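PDB 6TME: pollen-specific leucine-rich repeat extensin-like protein 1 from Arabidopsis thaliana, which binds the signalling peptide RALF4 through its leucine-rich repeat domain, probably linking peptide perception to the cell wall during pollen tube growth. Local coordinates for residues D98-I104 / H122-F128; I171-E177 / F193-F199; K187-F193 / T211-T216. The contacts are given in a common frame with arbitrary orientation. Residues are numbered along the deposited sequence.

Contact 1 of 3, residues D98-I104 / H122-F128; sequences DLNHADI and HVNSNRF
Asn126, in an m rotamer, serves 98-104 with both ends of its amide and so ties two consecutive repeats together: OD1 accepts from Ile104 N at 2.8 Å and ND2 donates to Leu99 O at 2.9 Å, while ND2 also reaches Val123 O of its own segment at 3.1 Å. Backbone bonds set the parallel register, Asp98 beside His122 and Asn100 beside Asn124: Leu99 N to His122 O 2.8 Å, His101 N to Asn124 O 2.6 Å, Asp103 N to Ser125 O 3.2 Å, Arg127 N to Ile104 O 2.7 Å. Asn100 OD1 takes Asn124 N at 2.7 Å. A type II turn, Leu99-Ala102, bends the first segment; His101, Asp103 and Ser125 have positive phi where the segments bend. Arg127 NH2 and NE both donate to Asp103 O (2.7 and 2.9 Å), and Asp103 OD1 lies 3.3 Å from Arg127 NE in a purely electrostatic salt bridge. Apolar contacts follow inward: Ile104 CG2 to Phe128 CE1 3.8 Å, Leu99 CB to Val123 CG1 4.1 Å, with Trp54 of helix 43-56 against Leu99, Val123 and Phe128. On the other side, Asp98, Asn100, His101, Asn124 and Ser125 hydrogen-bond to the RALF4 chain. This is the asparagine ladder of a leucine-rich repeat solenoid, here forming part of its peptide-binding surface.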
loop_
_atom_site.group_PDB
_atom_site.type_symbol
_atom_site.label_atom_id
_atom_site.label_comp_id
_atom_site.label_asym_id
_atom_site.label_seq_id
_atom_site.Cartn_x
_atom_site.Cartn_y
_atom_site.Cartn_z
ATOM N N ASP A 98 -15.207 -13.067 2.626
ATOM C CA ASP A 98 -14.589 -12.652 1.375
ATOM C C ASP A 98 -15.710 -12.374 0.384
ATOM O O ASP A 98 -16.291 -13.307 -0.166
ATOM C CB ASP A 98 -13.614 -13.682 0.836
ATOM C CG ASP A 98 -12.774 -13.141 -0.325
ATOM O OD1 ASP A 98 -13.209 -12.175 -1.008
ATOM O OD2 ASP A 98 -11.660 -13.675 -0.546
ATOM N N LEU A 99 -15.970 -11.081 0.159
ATOM C CA LEU A 99 -16.935 -10.563 -0.799
ATOM C C LEU A 99 -16.251 -9.735 -1.894
ATOM O O LEU A 99 -16.879 -8.855 -2.492
ATOM C CB LEU A 99 -17.989 -9.720 -0.071
ATOM C CG LEU A 99 -18.762 -10.467 1.029
ATOM C CD1 LEU A 99 -19.646 -9.521 1.897
ATOM C CD2 LEU A 99 -19.600 -11.590 0.398
ATOM N N ASN A 100 -14.965 -9.993 -2.156
ATOM C CA ASN A 100 -14.227 -9.231 -3.161
ATOM C C ASN A 100 -15.008 -9.156 -4.462
ATOM O O ASN A 100 -15.485 -10.172 -4.972
ATOM C CB ASN A 100 -12.848 -9.845 -3.428
ATOM C CG ASN A 100 -11.843 -9.485 -2.380
ATOM O OD1 ASN A 100 -12.101 -8.654 -1.508
ATOM N ND2 ASN A 100 -10.688 -10.116 -2.440
ATOM N N HIS A 101 -15.179 -7.926 -4.959
ATOM C CA HIS A 101 -15.788 -7.642 -6.257
ATOM C C HIS A 101 -17.294 -7.865 -6.301
ATOM O O HIS A 101 -17.859 -7.938 -7.397
ATOM C CB HIS A 101 -15.132 -8.465 -7.363
ATOM C CG HIS A 101 -13.683 -8.157 -7.541
ATOM N ND1 HIS A 101 -12.686 -8.944 -7.009
ATOM C CD2 HIS A 101 -13.063 -7.126 -8.160
ATOM C CE1 HIS A 101 -11.510 -8.424 -7.313
ATOM N NE2 HIS A 101 -11.711 -7.319 -8.008
ATOM N N ALA A 102 -17.975 -7.987 -5.148
ATOM C CA ALA A 102 -19.431 -8.131 -5.192
ATOM C C ALA A 102 -20.168 -6.807 -5.414
ATOM O O ALA A 102 -21.376 -6.831 -5.649
ATOM C CB ALA A 102 -19.941 -8.810 -3.918
ATOM N N ASP A 103 -19.484 -5.662 -5.364
ATOM C CA ASP A 103 -20.089 -4.365 -5.692
ATOM C C ASP A 103 -21.316 -4.036 -4.827
ATOM O O ASP A 103 -22.241 -3.351 -5.277
ATOM C CB ASP A 103 -20.446 -4.298 -7.180
ATOM C CG ASP A 103 -20.699 -2.877 -7.661
ATOM O OD1 ASP A 103 -19.951 -1.957 -7.265
ATOM O OD2 ASP A 103 -21.659 -2.676 -8.436
ATOM N N ILE A 104 -21.316 -4.480 -3.571
ATOM C CA ILE A 104 -22.460 -4.319 -2.674
ATOM C C ILE A 104 -22.473 -2.911 -2.082
ATOM O O ILE A 104 -21.504 -2.479 -1.455
ATOM C CB ILE A 104 -22.419 -5.379 -1.558
ATOM C CG1 ILE A 104 -22.529 -6.786 -2.147
ATOM C CG2 ILE A 104 -23.521 -5.163 -0.547
ATOM C CD1 ILE A 104 -22.094 -7.875 -1.177
ATOM N N HIS A 122 -12.057 -9.744 3.515
ATOM C CA HIS A 122 -11.783 -9.209 2.180
ATOM C C HIS A 122 -13.083 -8.664 1.595
ATOM O O HIS A 122 -13.995 -9.441 1.297
ATOM C CB HIS A 122 -11.203 -10.285 1.256
ATOM C CG HIS A 122 -9.914 -10.884 1.735
ATOM N ND1 HIS A 122 -9.369 -12.020 1.171
ATOM C CD2 HIS A 122 -9.062 -10.511 2.723
ATOM C CE1 HIS A 122 -8.247 -12.328 1.799
ATOM N NE2 HIS A 122 -8.043 -11.433 2.750
ATOM N N VAL A 123 -13.182 -7.342 1.428
ATOM C CA VAL A 123 -14.341 -6.757 0.748
ATOM C C VAL A 123 -13.896 -5.754 -0.315
ATOM O O VAL A 123 -14.566 -4.743 -0.544
ATOM C CB VAL A 123 -15.351 -6.119 1.739
ATOM C CG1 VAL A 123 -16.051 -7.233 2.604
ATOM C CG2 VAL A 123 -14.698 -5.097 2.635
ATOM N N ASN A 124 -12.803 -6.063 -1.018
ATOM C CA ASN A 124 -12.345 -5.211 -2.109
ATOM C C ASN A 124 -13.422 -5.010 -3.164
ATOM O O ASN A 124 -14.123 -5.951 -3.553
ATOM C CB ASN A 124 -11.106 -5.782 -2.791
ATOM C CG ASN A 124 -10.768 -5.028 -4.109
ATOM O OD1 ASN A 124 -11.319 -5.323 -5.159
ATOM N ND2 ASN A 124 -9.904 -4.025 -4.024
ATOM N N SER A 125 -13.522 -3.767 -3.644
ATOM C CA SER A 125 -14.404 -3.390 -4.752
ATOM C C SER A 125 -15.865 -3.696 -4.431
ATOM O O SER A 125 -16.559 -4.405 -5.161
ATOM C CB SER A 125 -13.980 -4.070 -6.061
ATOM O OG SER A 125 -12.670 -3.656 -6.452
ATOM N N ASN A 126 -16.321 -3.163 -3.304
ATOM C CA ASN A 126 -17.743 -3.071 -3.002
ATOM C C ASN A 126 -18.097 -1.596 -2.882
ATOM O O ASN A 126 -17.270 -0.717 -3.130
ATOM C CB ASN A 126 -18.092 -3.855 -1.738
ATOM C CG ASN A 126 -18.183 -5.350 -1.997
ATOM O OD1 ASN A 126 -19.234 -5.861 -2.418
ATOM N ND2 ASN A 126 -17.079 -6.051 -1.788
ATOM N N ARG A 127 -19.329 -1.317 -2.492
ATOM C CA ARG A 127 -19.696 0.071 -2.250
ATOM C C ARG A 127 -20.125 0.234 -0.805
ATOM O O ARG A 127 -21.194 0.787 -0.519
ATOM C CB ARG A 127 -20.793 0.510 -3.217
ATOM C CG ARG A 127 -20.278 0.670 -4.648
ATOM C CD ARG A 127 -21.415 0.762 -5.643
ATOM N NE ARG A 127 -22.270 -0.414 -5.522
ATOM C CZ ARG A 127 -23.487 -0.497 -6.039
ATOM N NH1 ARG A 127 -23.976 0.540 -6.699
ATOM N NH2 ARG A 127 -24.210 -1.606 -5.880
ATOM N N PHE A 128 -19.308 -0.277 0.109
ATOM C CA PHE A 128 -19.607 -0.150 1.523
ATOM C C PHE A 128 -19.281 1.265 1.975
ATOM O O PHE A 128 -18.186 1.779 1.730
ATOM C CB PHE A 128 -18.851 -1.198 2.341
ATOM C CG PHE A 128 -19.432 -2.590 2.206
ATOM C CD1 PHE A 128 -20.766 -2.836 2.544
ATOM C CD2 PHE A 128 -18.660 -3.646 1.698
ATOM C CE1 PHE A 128 -21.328 -4.124 2.390
ATOM C CE2 PHE A 128 -19.199 -4.930 1.558
ATOM C CZ PHE A 128 -20.544 -5.171 1.902
#

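Contact 2 of 3, residues I171-E177 / F193-F199; sequences IRYNDFE and FLNNNRF. With GOL (glycerol), chain S; EDO (1,2-ethanediol), chain U.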
loop_
_atom_site.group_PDB
_atom_site.type_symbol
_atom_site.label_atom_id
_atom_site.label_comp_id
_atom_site.label_asym_id
_atom_site.label_seq_id
_atom_site.Cartn_x
_atom_site.Cartn_y
_atom_site.Cartn_z
ATOM N N ILE A 171 -6.585 -0.053 3.081
ATOM C CA ILE A 171 -7.676 0.915 3.064
ATOM C C ILE A 171 -7.619 1.816 1.838
ATOM O O ILE A 171 -8.328 2.821 1.777
ATOM C CB ILE A 171 -7.699 1.755 4.354
ATOM C CG1 ILE A 171 -6.418 2.611 4.443
ATOM C CG2 ILE A 171 -7.843 0.840 5.596
ATOM C CD1 ILE A 171 -6.427 3.602 5.598
ATOM N N ARG A 172 -6.803 1.456 0.851
ATOM C CA ARG A 172 -6.599 2.277 -0.333
ATOM C C ARG A 172 -7.912 2.463 -1.094
ATOM O O ARG A 172 -8.835 1.637 -1.018
ATOM C CB ARG A 172 -5.524 1.636 -1.235
ATOM C CG ARG A 172 -6.023 0.427 -2.040
ATOM C CD ARG A 172 -4.946 -0.511 -2.614
ATOM N NE ARG A 172 -5.613 -1.783 -2.898
ATOM C CZ ARG A 172 -6.063 -2.175 -4.090
ATOM N NH1 ARG A 172 -5.865 -1.442 -5.197
ATOM N NH2 ARG A 172 -6.722 -3.322 -4.178
ATOM N N TYR A 173 -8.007 3.597 -1.794
ATOM C CA TYR A 173 -9.115 3.900 -2.704
ATOM C C TYR A 173 -10.437 4.072 -1.954
ATOM O O TYR A 173 -11.476 3.527 -2.336
ATOM C CB TYR A 173 -9.236 2.836 -3.796
ATOM C CG TYR A 173 -8.400 3.179 -4.984
ATOM C CD1 TYR A 173 -8.758 4.229 -5.840
ATOM C CD2 TYR A 173 -7.231 2.481 -5.244
ATOM C CE1 TYR A 173 -7.955 4.557 -6.949
ATOM C CE2 TYR A 173 -6.450 2.780 -6.329
ATOM C CZ TYR A 173 -6.809 3.824 -7.174
ATOM O OH TYR A 173 -5.998 4.091 -8.234
ATOM N N ASN A 174 -10.385 4.832 -0.868
ATOM C CA ASN A 174 -11.580 5.211 -0.136
ATOM C C ASN A 174 -11.527 6.732 -0.026
ATOM O O ASN A 174 -10.890 7.413 -0.833
ATOM C CB ASN A 174 -11.647 4.505 1.216
ATOM C CG ASN A 174 -12.081 3.066 1.095
ATOM O OD1 ASN A 174 -13.249 2.783 0.832
ATOM N ND2 ASN A 174 -11.150 2.140 1.317
ATOM N N ASP A 175 -12.205 7.280 0.972
ATOM C CA ASP A 175 -12.193 8.704 1.247
ATOM C C ASP A 175 -11.813 8.946 2.699
ATOM O O ASP A 175 -12.407 9.781 3.387
ATOM C CB ASP A 175 -13.545 9.332 0.918
ATOM C CG ASP A 175 -13.502 10.860 0.924
ATOM O OD1 ASP A 175 -12.400 11.433 0.852
ATOM O OD2 ASP A 175 -14.571 11.493 1.045
ATOM N N PHE A 176 -10.840 8.188 3.201
ATOM C CA PHE A 176 -10.246 8.515 4.489
ATOM C C PHE A 176 -9.427 9.804 4.382
ATOM O O PHE A 176 -8.877 10.135 3.325
ATOM C CB PHE A 176 -9.381 7.358 4.986
ATOM C CG PHE A 176 -10.166 6.104 5.292
ATOM C CD1 PHE A 176 -11.072 6.075 6.351
ATOM C CD2 PHE A 176 -10.002 4.959 4.524
ATOM C CE1 PHE A 176 -11.792 4.934 6.633
ATOM C CE2 PHE A 176 -10.730 3.811 4.793
ATOM C CZ PHE A 176 -11.620 3.796 5.849
ATOM N N GLU A 177 -9.356 10.546 5.483
ATOM C CA GLU A 177 -8.757 11.876 5.413
ATOM C C GLU A 177 -8.212 12.269 6.780
ATOM O O GLU A 177 -8.366 11.548 7.771
ATOM C CB GLU A 177 -9.783 12.890 4.909
ATOM C CG GLU A 177 -11.008 12.961 5.788
ATOM C CD GLU A 177 -10.840 13.938 6.936
ATOM O OE1 GLU A 177 -10.452 15.104 6.661
ATOM O OE2 GLU A 177 -11.071 13.523 8.105
ATOM N N PHE A 193 -1.338 -0.339 2.865
ATOM C CA PHE A 193 -1.778 0.348 1.654
ATOM C C PHE A 193 -2.676 1.506 2.071
ATOM O O PHE A 193 -3.755 1.288 2.627
ATOM C CB PHE A 193 -2.500 -0.614 0.705
ATOM C CG PHE A 193 -1.636 -1.764 0.247
ATOM C CD1 PHE A 193 -0.699 -1.583 -0.746
ATOM C CD2 PHE A 193 -1.745 -3.027 0.841
ATOM C CE1 PHE A 193 0.113 -2.638 -1.173
ATOM C CE2 PHE A 193 -0.934 -4.084 0.432
ATOM C CZ PHE A 193 -0.005 -3.890 -0.584
ATOM N N LEU A 194 -2.222 2.732 1.824
ATOM C CA LEU A 194 -2.988 3.931 2.145
ATOM C C LEU A 194 -3.347 4.737 0.909
ATOM O O LEU A 194 -4.089 5.711 1.026
ATOM C CB LEU A 194 -2.208 4.835 3.109
ATOM C CG LEU A 194 -1.523 4.164 4.291
ATOM C CD1 LEU A 194 -0.468 5.110 4.836
ATOM C CD2 LEU A 194 -2.549 3.784 5.376
ATOM N N ASN A 195 -2.865 4.340 -0.265
ATOM C CA ASN A 195 -2.877 5.216 -1.422
ATOM C C ASN A 195 -4.303 5.563 -1.823
ATOM O O ASN A 195 -5.265 4.857 -1.487
ATOM C CB ASN A 195 -2.127 4.580 -2.600
ATOM C CG ASN A 195 -2.704 3.215 -3.018
ATOM O OD1 ASN A 195 -2.436 2.179 -2.397
ATOM N ND2 ASN A 195 -3.503 3.223 -4.074
ATOM N N ASN A 196 -4.434 6.693 -2.525
ATOM C CA ASN A 196 -5.712 7.144 -3.091
ATOM C C ASN A 196 -6.765 7.323 -2.004
ATOM O O ASN A 196 -7.865 6.756 -2.042
ATOM C CB ASN A 196 -6.205 6.184 -4.169
ATOM C CG ASN A 196 -5.382 6.266 -5.426
ATOM O OD1 ASN A 196 -4.308 5.660 -5.523
ATOM N ND2 ASN A 196 -5.885 7.008 -6.405
ATOM N N ASN A 197 -6.394 8.121 -1.014
ATOM C CA ASN A 197 -7.332 8.598 -0.016
ATOM C C ASN A 197 -7.208 10.119 -0.010
ATOM O O ASN A 197 -6.771 10.750 -0.978
ATOM C CB ASN A 197 -7.039 7.924 1.331
ATOM C CG ASN A 197 -7.695 6.573 1.432
ATOM O OD1 ASN A 197 -8.908 6.482 1.640
ATOM N ND2 ASN A 197 -6.914 5.514 1.217
ATOM N N ARG A 198 -7.573 10.730 1.099
ATOM C CA ARG A 198 -7.379 12.155 1.254
ATOM C C ARG A 198 -6.643 12.462 2.553
ATOM O O ARG A 198 -6.906 13.467 3.206
ATOM C CB ARG A 198 -8.718 12.881 1.175
ATOM C CG ARG A 198 -9.329 12.829 -0.210
ATOM C CD ARG A 198 -8.537 13.745 -1.174
ATOM N NE ARG A 198 -9.129 15.086 -1.255
ATOM C CZ ARG A 198 -8.795 16.023 -2.140
ATOM N NH1 ARG A 198 -7.849 15.796 -3.041
ATOM N NH2 ARG A 198 -9.415 17.194 -2.121
ATOM N N PHE A 199 -5.701 11.605 2.939
ATOM C CA PHE A 199 -4.849 11.903 4.085
ATOM C C PHE A 199 -4.023 13.164 3.849
ATOM O O PHE A 199 -3.632 13.483 2.720
ATOM C CB PHE A 199 -3.916 10.732 4.382
ATOM C CG PHE A 199 -4.639 9.486 4.809
ATOM C CD1 PHE A 199 -5.481 9.505 5.917
ATOM C CD2 PHE A 199 -4.480 8.294 4.099
ATOM C CE1 PHE A 199 -6.170 8.344 6.315
ATOM C CE2 PHE A 199 -5.161 7.139 4.486
ATOM C CZ PHE A 199 -6.008 7.159 5.594
HETATM C C1 GOL S . -10.480 8.307 -4.146
HETATM O O1 GOL S . -10.666 6.968 -3.644
HETATM C C2 GOL S . -8.928 8.630 -4.409
HETATM O O2 GOL S . -8.534 8.505 -5.745
HETATM C C3 GOL S . -8.681 10.077 -3.892
HETATM O O3 GOL S . -7.292 10.224 -3.784
HETATM C C1 EDO U . -7.002 17.908 -6.082
HETATM O O1 EDO U . -5.603 17.860 -5.750
HETATM C C2 EDO U . -7.617 19.251 -5.686
HETATM O O2 EDO U . -7.905 19.247 -4.280
#
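Ile171 CD1 lies at the apolar centre, 3.6 Å from Phe199 CZ and 3.9 Å from Leu194 CD2, and Phe176 CB closes on Phe199 CZ at 3.4 Å. These are inward residues of consecutive leucine-rich repeats, whose Phe176 and Phe199 pack against each other. Bordering this core runs the asparagine ladder: Asn197 ND2 donates to Ile171 O (3.1 Å) and to Leu194 O (2.8 Å), while its OD1 accepts from Phe176 N (3.0 Å). Asn174 plays the equivalent part one repeat earlier, bonding to Val147 O and Phe152 N. Backbone bonds keep the coils parallel, Ile171 N to Phe193 O at 3.2 Å, Tyr173 N to Asn195 O at 3.0 Å and Arg198 N to Phe176 O at 2.6 Å, the last beside the Glu177-Arg198 bridge between strands 175-178 and 198-201. Toward the polar edge, Arg172, Tyr173 and Asn195 hydrogen-bond to the RALF4 backbone, Arg172 NE pairs with Asp170, and Asn195 OD1 bonds to Thr216 OG1. A glycerol, probably from the crystallisation liquor, accepts from Asn196 ND2 at its O2 (3.1 Å). Asn196 CB sits 3.6 Å from the Tyr173 ring centroid, 10° off the normal, a CH-pi contact over the ring face.

Contact 3 of 3, residues K187-F193 / T211-T216; sequences KDLDAIF and TASVVT. With SO4 (sulfate ion), chain N.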
loop_
_atom_site.group_PDB
_atom_site.type_symbol
_atom_site.label_atom_id
_atom_site.label_comp_id
_atom_site.label_asym_id
_atom_site.label_seq_id
_atom_site.Cartn_x
_atom_site.Cartn_y
_atom_site.Cartn_z
ATOM N N LYS A 187 2.656 -1.061 14.977
ATOM C CA LYS A 187 2.162 -2.421 14.759
ATOM C C LYS A 187 3.145 -3.194 13.881
ATOM O O LYS A 187 3.894 -2.608 13.091
ATOM C CB LYS A 187 0.788 -2.400 14.087
ATOM C CG LYS A 187 -0.223 -1.418 14.660
ATOM C CD LYS A 187 -0.878 -1.979 15.897
ATOM C CE LYS A 187 -1.842 -3.113 15.564
ATOM N NZ LYS A 187 -1.976 -4.023 16.727
ATOM N N ASP A 188 3.143 -4.523 14.000
ATOM C CA ASP A 188 4.021 -5.310 13.127
ATOM C C ASP A 188 3.301 -5.704 11.828
ATOM O O ASP A 188 3.128 -6.857 11.477
ATOM C CB ASP A 188 4.611 -6.506 13.879
ATOM C CG ASP A 188 3.587 -7.582 14.250
ATOM O OD1 ASP A 188 4.000 -8.526 14.963
ATOM O OD2 ASP A 188 2.399 -7.512 13.862
ATOM N N LEU A 189 2.881 -4.680 11.099
ATOM C CA LEU A 189 2.273 -4.888 9.796
ATOM C C LEU A 189 3.333 -5.307 8.783
ATOM O O LEU A 189 4.475 -4.834 8.814
ATOM C CB LEU A 189 1.566 -3.607 9.332
ATOM C CG LEU A 189 0.236 -3.349 10.043
ATOM C CD1 LEU A 189 -0.180 -1.917 9.863
ATOM C CD2 LEU A 189 -0.814 -4.258 9.449
ATOM N N ASP A 190 2.963 -6.237 7.911
ATOM C CA ASP A 190 3.789 -6.561 6.759
ATOM C C ASP A 190 3.457 -5.674 5.569
ATOM O O ASP A 190 4.318 -5.437 4.721
ATOM C CB ASP A 190 3.605 -8.041 6.385
ATOM C CG ASP A 190 4.144 -8.379 4.992
ATOM O OD1 ASP A 190 5.380 -8.302 4.776
ATOM O OD2 ASP A 190 3.325 -8.732 4.109
ATOM N N ALA A 191 2.235 -5.155 5.504
ATOM C CA ALA A 191 1.777 -4.438 4.323
ATOM C C ALA A 191 0.792 -3.363 4.755
ATOM O O ALA A 191 -0.159 -3.652 5.490
ATOM C CB ALA A 191 1.116 -5.385 3.314
ATOM N N ILE A 192 1.030 -2.133 4.304
ATOM C CA ILE A 192 0.219 -0.967 4.636
ATOM C C ILE A 192 -0.088 -0.257 3.317
ATOM O O ILE A 192 0.806 0.344 2.705
ATOM C CB ILE A 192 0.935 -0.022 5.620
ATOM C CG1 ILE A 192 1.527 -0.803 6.790
ATOM C CG2 ILE A 192 -0.004 1.068 6.145
ATOM C CD1 ILE A 192 2.526 -0.028 7.633
ATOM N N PHE A 193 -1.338 -0.339 2.865
ATOM C CA PHE A 193 -1.778 0.348 1.654
ATOM C C PHE A 193 -2.676 1.506 2.071
ATOM O O PHE A 193 -3.755 1.288 2.627
ATOM C CB PHE A 193 -2.500 -0.614 0.705
ATOM C CG PHE A 193 -1.636 -1.764 0.247
ATOM C CD1 PHE A 193 -0.699 -1.583 -0.746
ATOM C CD2 PHE A 193 -1.745 -3.027 0.841
ATOM C CE1 PHE A 193 0.113 -2.638 -1.173
ATOM C CE2 PHE A 193 -0.934 -4.084 0.432
ATOM C CZ PHE A 193 -0.005 -3.890 -0.584
ATOM N N THR A 211 7.949 -2.578 10.246
ATOM C CA THR A 211 8.482 -3.826 9.736
ATOM C C THR A 211 7.853 -4.195 8.405
ATOM O O THR A 211 8.002 -5.327 7.949
ATOM C CB THR A 211 8.229 -4.941 10.751
ATOM O OG1 THR A 211 6.857 -4.881 11.176
ATOM C CG2 THR A 211 9.127 -4.758 11.955
ATOM N N ALA A 212 7.136 -3.269 7.786
ATOM C CA ALA A 212 6.406 -3.593 6.580
ATOM C C ALA A 212 7.356 -3.842 5.420
ATOM O O ALA A 212 8.357 -3.138 5.249
ATOM C CB ALA A 212 5.444 -2.464 6.236
ATOM N N SER A 213 7.024 -4.861 4.617
ATOM C CA SER A 213 7.680 -5.088 3.337
ATOM C C SER A 213 7.155 -4.173 2.229
ATOM O O SER A 213 7.889 -3.924 1.266
ATOM C CB SER A 213 7.538 -6.559 2.926
ATOM O OG SER A 213 6.197 -6.862 2.583
ATOM N N VAL A 214 5.927 -3.660 2.331
ATOM C CA VAL A 214 5.401 -2.718 1.340
ATOM C C VAL A 214 4.566 -1.663 2.050
ATOM O O VAL A 214 3.725 -1.999 2.896
ATOM C CB VAL A 214 4.560 -3.407 0.237
ATOM C CG1 VAL A 214 3.381 -4.229 0.813
ATOM C CG2 VAL A 214 4.027 -2.373 -0.751
ATOM N N VAL A 215 4.801 -0.385 1.707
ATOM C CA VAL A 215 4.012 0.747 2.191
ATOM C C VAL A 215 3.677 1.655 1.005
ATOM O O VAL A 215 4.580 2.073 0.273
ATOM C CB VAL A 215 4.759 1.565 3.267
ATOM C CG1 VAL A 215 3.840 2.636 3.802
ATOM C CG2 VAL A 215 5.312 0.688 4.405
ATOM N N THR A 216 2.393 1.978 0.821
ATOM C CA THR A 216 1.987 2.942 -0.194
ATOM C C THR A 216 1.304 4.148 0.444
ATOM O O THR A 216 0.412 3.992 1.297
ATOM C CB THR A 216 1.073 2.307 -1.261
ATOM O OG1 THR A 216 -0.197 1.920 -0.709
ATOM C CG2 THR A 216 1.766 1.097 -1.902
HETATM S S SO4 N . 5.998 -8.761 9.823
HETATM O O1 SO4 N . 6.286 -8.180 8.518
HETATM O O2 SO4 N . 4.551 -8.812 9.999
HETATM O O3 SO4 N . 6.610 -7.944 10.869
HETATM O O4 SO4 N . 6.530 -10.121 9.885
HETATM O O HOH W 1 5.204 -2.238 10.086
#
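A water bridges the two coils where their backbones have not yet paired: water 1 accepts from Thr211 N at 2.8 Å and donates to Leu189 O at 3.0 Å and Lys187 O at 3.3 Å. Thr211 OG1 donates to O3 of a sulfate (3.1 Å), probably from the crystallisation liquor. Direct pairing starts at Asp190, whose O accepts from Ser213 N (2.8 Å) and, weakly, from Val214 N (3.4 Å), while its OD1 takes the Ser213 OG hydroxyl at 2.7 Å. Asp190 OD2 hydrogen-bonds to the RALF4 chain. Beyond it, strands 191-193 and 214-216 run parallel, their short axes approaching to 4.8 Å at 12°, through Ile192 N to Val214 O and Thr216 N to Ile192 O, both 3.0 Å. On one face Val214 CG1 meets Ala191 CB at 3.6 Å and Phe193 CZ at 3.7 Å; Phe193 and Val214 also pack against RALF4. On the opposite face Ile192 CD1 contacts Ala212 CB at 4.0 Å and Val215 CG2 at 4.3 Å. This is the parallel run of the leucine-rich repeat beta-sheet, one short strand per repeat: 168-170 pairs with 191-193 through Leu169, and 238-240 follows 214-216 in the same sheet.

The three contacts sample one solenoid, and each has residues within reach of the bound RALF4 chain, consistent with their forming parts of one peptide-binding surface. Contacts 2 and 3 share Phe193, where strand 191-193 passes into the turn carrying the ladder asparagine; their centres are 15 Å apart, and Asn195 OD1 lies 2.8 Å from Thr216 OG1 in a hydrogen bond between them. Contact 1 lies nearer the N-terminus, its centre 16 Å from that of contact 2, which it touches through Asn124 ND2 and Arg172 NH2 at 3.3 Å, a packing contact. Contacts 1 and 3 do not touch: their centres are 22 Å apart and their nearest atoms about 9 Å.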